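Local coordinates for DUF1902 domain-containing protein (Thermus thermophilus, PDB 1WV8) that is of unknown function but pairs with a second copy of itself through antiparallel strands in the crystal, at the interface of chains A and B. Sequence-based numbering; all coordinates share one arbitrary frame. Chains: chain A/B, hypothetical protein TTHA1013.

The interface of chains A and B. Residues chain A 4, 38, 42, 45-46, 49, 60-62; chain B 66-70, 72.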
ATOM      1  N   LEU A   4       2.598   4.016 -11.046  1.00 49.82           N
ATOM      2  CA  LEU A   4       2.023   2.724 -11.400  1.00 48.62           C
ATOM      3  C   LEU A   4       1.394   2.122 -10.152  1.00 42.99           C
ATOM      4  O   LEU A   4       2.095   1.768  -9.199  1.00 43.77           O
ATOM      5  CB  LEU A   4       3.100   1.778 -11.924  1.00 41.29           C
ATOM      6  CG  LEU A   4       3.846   2.164 -13.199  1.00 47.24           C
ATOM      7  CD1 LEU A   4       5.016   1.238 -13.443  1.00 55.89           C
ATOM      8  CD2 LEU A   4       2.868   2.121 -14.353  1.00 49.44           C
ATOM      9  N   LEU A  38       7.357  -5.935  -2.229  1.00 38.22           N
ATOM     10  CA  LEU A  38       7.890  -4.673  -2.751  1.00 39.67           C
ATOM     11  C   LEU A  38       9.224  -4.925  -3.422  1.00 34.67           C
ATOM     12  O   LEU A  38       9.450  -4.494  -4.544  1.00 37.56           O
ATOM     13  CB  LEU A  38       8.089  -3.648  -1.636  1.00 33.26           C
ATOM     14  CG  LEU A  38       6.973  -2.619  -1.459  1.00 39.98           C
ATOM     15  CD1 LEU A  38       7.217  -1.803  -0.206  1.00 45.01           C
ATOM     16  CD2 LEU A  38       6.904  -1.724  -2.686  1.00 28.15           C
ATOM     17  N   ALA A  42      10.103  -4.235  -7.427  1.00 44.39           N
ATOM     18  CA  ALA A  42      11.121  -3.283  -7.857  1.00 53.21           C
ATOM     19  C   ALA A  42      11.935  -3.823  -9.020  1.00 52.02           C
ATOM     20  O   ALA A  42      12.369  -3.071  -9.891  1.00 57.49           O
ATOM     21  CB  ALA A  42      12.040  -2.951  -6.694  1.00 36.67           C
ATOM     22  N   VAL A  45       8.778  -5.255 -12.276  1.00 43.73           N
ATOM     23  CA  VAL A  45       8.019  -4.216 -12.968  1.00 45.68           C
ATOM     24  C   VAL A  45       8.762  -3.488 -14.092  1.00 52.44           C
ATOM     25  O   VAL A  45       8.209  -3.283 -15.169  1.00 53.07           O
ATOM     26  CB  VAL A  45       7.458  -3.178 -11.965  1.00 46.19           C
ATOM     27  CG1 VAL A  45       6.860  -1.993 -12.712  1.00 33.03           C
ATOM     28  CG2 VAL A  45       6.382  -3.832 -11.103  1.00 42.42           C
ATOM     29  N   PRO A  46      10.021  -3.083 -13.862  1.00 59.58           N
ATOM     30  CA  PRO A  46      10.707  -2.389 -14.958  1.00 65.28           C
ATOM     31  C   PRO A  46      10.780  -3.334 -16.154  1.00 65.02           C
ATOM     32  O   PRO A  46      10.364  -2.988 -17.269  1.00 54.00           O
ATOM     33  CB  PRO A  46      12.085  -2.084 -14.368  1.00 63.63           C
ATOM     34  CG  PRO A  46      11.800  -1.966 -12.891  1.00 67.00           C
ATOM     35  CD  PRO A  46      10.871  -3.137 -12.662  1.00 56.99           C
ATOM     36  N   LEU A  49       7.720  -3.747 -18.114  1.00 66.53           N
ATOM     37  CA  LEU A  49       7.393  -2.526 -18.848  1.00 63.52           C
ATOM     38  C   LEU A  49       8.221  -2.402 -20.127  1.00 62.57           C
ATOM     39  O   LEU A  49       7.752  -1.864 -21.132  1.00 55.64           O
ATOM     40  CB  LEU A  49       7.611  -1.302 -17.958  1.00 57.58           C
ATOM     41  CG  LEU A  49       6.574  -1.140 -16.850  1.00 53.16           C
ATOM     42  CD1 LEU A  49       7.030  -0.076 -15.863  1.00 56.99           C
ATOM     43  CD2 LEU A  49       5.231  -0.772 -17.462  1.00 50.47           C
ATOM     44  N   VAL A  60       9.363   7.261 -13.026  1.00 71.96           N
ATOM     45  CA  VAL A  60       8.249   6.415 -12.600  1.00 71.44           C
ATOM     46  C   VAL A  60       8.384   5.868 -11.183  1.00 63.36           C
ATOM     47  O   VAL A  60       9.456   5.416 -10.776  1.00 57.16           O
ATOM     48  CB  VAL A  60       8.052   5.214 -13.563  1.00 73.88           C
ATOM     49  CG1 VAL A  60       6.877   4.367 -13.102  1.00 78.33           C
ATOM     50  CG2 VAL A  60       7.813   5.710 -14.978  1.00 72.72           C
ATOM     51  N   GLU A  61       7.282   5.919 -10.438  1.00 58.31           N
ATOM     52  CA  GLU A  61       7.243   5.407  -9.072  1.00 50.06           C
ATOM     53  C   GLU A  61       6.164   4.330  -8.949  1.00 46.44           C
ATOM     54  O   GLU A  61       5.109   4.397  -9.593  1.00 36.18           O
ATOM     55  CB  GLU A  61       6.952   6.529  -8.078  1.00 50.62           C
ATOM     56  CG  GLU A  61       5.688   7.316  -8.385  1.00 80.04           C
ATOM     57  CD  GLU A  61       5.220   8.165  -7.212  1.00 90.42           C
ATOM     58  OE1 GLU A  61       6.042   8.920  -6.648  1.00101.27           O
ATOM     59  OE2 GLU A  61       4.023   8.085  -6.859  1.00 98.12           O
ATOM     60  N   LEU A  62       6.445   3.345  -8.113  1.00 33.78           N
ATOM     61  CA  LEU A  62       5.534   2.234  -7.867  1.00 43.84           C
ATOM     62  C   LEU A  62       4.712   2.460  -6.586  1.00 42.65           C
ATOM     63  O   LEU A  62       5.285   2.646  -5.512  1.00 36.98           O
ATOM     64  CB  LEU A  62       6.357   0.950  -7.727  1.00 41.00           C
ATOM     65  CG  LEU A  62       5.648  -0.366  -7.428  1.00 51.59           C
ATOM     66  CD1 LEU A  62       4.904  -0.826  -8.664  1.00 47.31           C
ATOM     67  CD2 LEU A  62       6.677  -1.408  -7.013  1.00 51.30           C
TER
ATOM     68  N   ALA B  66       2.115   2.387  -0.202  1.00 25.23           N
ATOM     69  CA  ALA B  66       3.554   2.463  -0.003  1.00 35.12           C
ATOM     70  C   ALA B  66       4.178   2.676  -1.367  1.00 42.71           C
ATOM     71  O   ALA B  66       3.980   1.862  -2.279  1.00 35.49           O
ATOM     72  CB  ALA B  66       4.086   1.170   0.620  1.00 31.30           C
ATOM     73  N   THR B  67       4.932   3.764  -1.513  1.00 38.71           N
ATOM     74  CA  THR B  67       5.562   4.072  -2.787  1.00 37.59           C
ATOM     75  C   THR B  67       7.050   3.751  -2.819  1.00 50.06           C
ATOM     76  O   THR B  67       7.767   3.903  -1.827  1.00 59.02           O
ATOM     77  CB  THR B  67       5.337   5.551  -3.174  1.00 43.24           C
ATOM     78  OG1 THR B  67       3.927   5.832  -3.194  1.00 48.31           O
ATOM     79  CG2 THR B  67       5.911   5.835  -4.555  1.00 45.42           C
ATOM     80  N   ARG B  68       7.495   3.288  -3.984  1.00 42.49           N
ATOM     81  CA  ARG B  68       8.881   2.925  -4.217  1.00 50.28           C
ATOM     82  C   ARG B  68       9.298   3.511  -5.559  1.00 50.23           C
ATOM     83  O   ARG B  68       8.581   3.400  -6.556  1.00 43.33           O
ATOM     84  CB  ARG B  68       9.026   1.405  -4.262  1.00 60.63           C
ATOM     85  CG  ARG B  68      10.452   0.898  -4.385  1.00 65.01           C
ATOM     86  CD  ARG B  68      10.815   0.001  -3.207  1.00 72.48           C
ATOM     87  NE  ARG B  68      11.957  -0.853  -3.526  1.00 82.99           N
ATOM     88  CZ  ARG B  68      12.509  -1.732  -2.681  1.00 89.81           C
ATOM     89  NH1 ARG B  68      12.065  -1.841  -1.435  1.00 83.35           N
ATOM     90  NH2 ARG B  68      13.678  -2.282  -3.003  1.00 86.90           N
ATOM     91  N   PRO B  69      10.465   4.150  -5.605  1.00 52.22           N
ATOM     92  CA  PRO B  69      10.920   4.731  -6.868  1.00 50.37           C
ATOM     93  C   PRO B  69      11.455   3.633  -7.793  1.00 42.45           C
ATOM     94  O   PRO B  69      12.146   2.729  -7.334  1.00 40.16           O
ATOM     95  CB  PRO B  69      12.011   5.686  -6.411  1.00 51.88           C
ATOM     96  CG  PRO B  69      12.649   4.900  -5.288  1.00 57.06           C
ATOM     97  CD  PRO B  69      11.449   4.368  -4.529  1.00 42.06           C
ATOM     98  N   LEU B  70      11.136   3.703  -9.084  1.00 45.29           N
ATOM     99  CA  LEU B  70      11.625   2.699 -10.037  1.00 50.75           C
ATOM    100  C   LEU B  70      12.821   3.158 -10.875  1.00 49.64           C
ATOM    101  O   LEU B  70      12.825   4.272 -11.413  1.00 52.40           O
ATOM    102  CB  LEU B  70      10.499   2.261 -10.978  1.00 44.81           C
ATOM    103  CG  LEU B  70       9.409   1.417 -10.309  1.00 58.52           C
ATOM    104  CD1 LEU B  70       8.334   1.054 -11.329  1.00 58.32           C
ATOM    105  CD2 LEU B  70      10.041   0.160  -9.703  1.00 42.01           C
ATOM    106  N   PHE B  72      15.374   2.525 -14.162  1.00 71.74           N
ATOM    107  CA  PHE B  72      15.468   1.935 -15.498  1.00 77.60           C
ATOM    108  C   PHE B  72      16.858   2.155 -16.083  1.00 74.19           C
ATOM    109  O   PHE B  72      17.577   1.159 -16.316  1.00 73.19           O
ATOM    110  CB  PHE B  72      14.433   2.573 -16.422  1.00 79.08           C
ATOM    111  CG  PHE B  72      13.026   2.425 -15.936  1.00 91.02           C
ATOM    112  CD1 PHE B  72      12.368   1.203 -16.028  1.00 96.68           C
ATOM    113  CD2 PHE B  72      12.359   3.508 -15.374  1.00 96.72           C
ATOM    114  CE1 PHE B  72      11.064   1.059 -15.562  1.00102.73           C
ATOM    115  CE2 PHE B  72      11.054   3.377 -14.904  1.00 99.44           C
ATOM    116  CZ  PHE B  72      10.404   2.150 -15.001  1.00102.07           C
TER
HETATM  117  O   HOH W   1       2.396   7.301  -4.890  1.00 54.45           O
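In this DUF1902-family protein the last strand, 61-69, runs antiparallel to its twin in the other chain, joining the two sheets across a two-fold axis; whether this dimer also forms in solution the structure alone does not show. Backbone bonds fix the register. A:Leu62 N gives its hydrogen to B:Arg68 O in a nearly straight bond (168° at H) that arrives almost along the C=O axis, and B:Arg68 N returns one to A:Leu62 O at 2.8 Å. Beyond the strand end B:Leu70 N reaches A:Val60 O at 2.9 Å, in the carbonyl plane.

That last bond sets up B:Leu70, which drops between strand and helix 34-51 of chain A. Its CB lies against A:Val60 O. With CG anti to the carbonyl carbon (chi1 -70°), the branch point comes beside A:Leu62 CB, 4.0 Å away. The tip then forks: CD1 meets A:Val45 CG1 at 3.7 Å, with A:Leu4 CD1 and A:Val60 CG1 also around it, while CD2 settles on the helix backbone, 4.1 Å from A:Ala42 CA. An alanine here takes away CG and both methyls, and so their contacts with A:Leu62, A:Val45 and A:Ala42, and would probably leave the helix and strand of chain A less tightly joined to chain B, though the backbone bond could remain.

Further along, the poorly ordered B:Phe72 appears to set its CE1 against A:Pro46 CB, with A:Val60 CB in plane at the ring edge. Towards the other end, A:Glu61, CG in the crowded position between N and carbonyl carbon (chi1 55°), lays its carboxylate across B:Thr67 CG2, CD at 3.6 Å. A water links A:Glu61 OE2 to the hydroxyl B:Thr67 OG1. B:Arg68 bends at chi2, carrying its guanidinium NE over A:Ala42 CB.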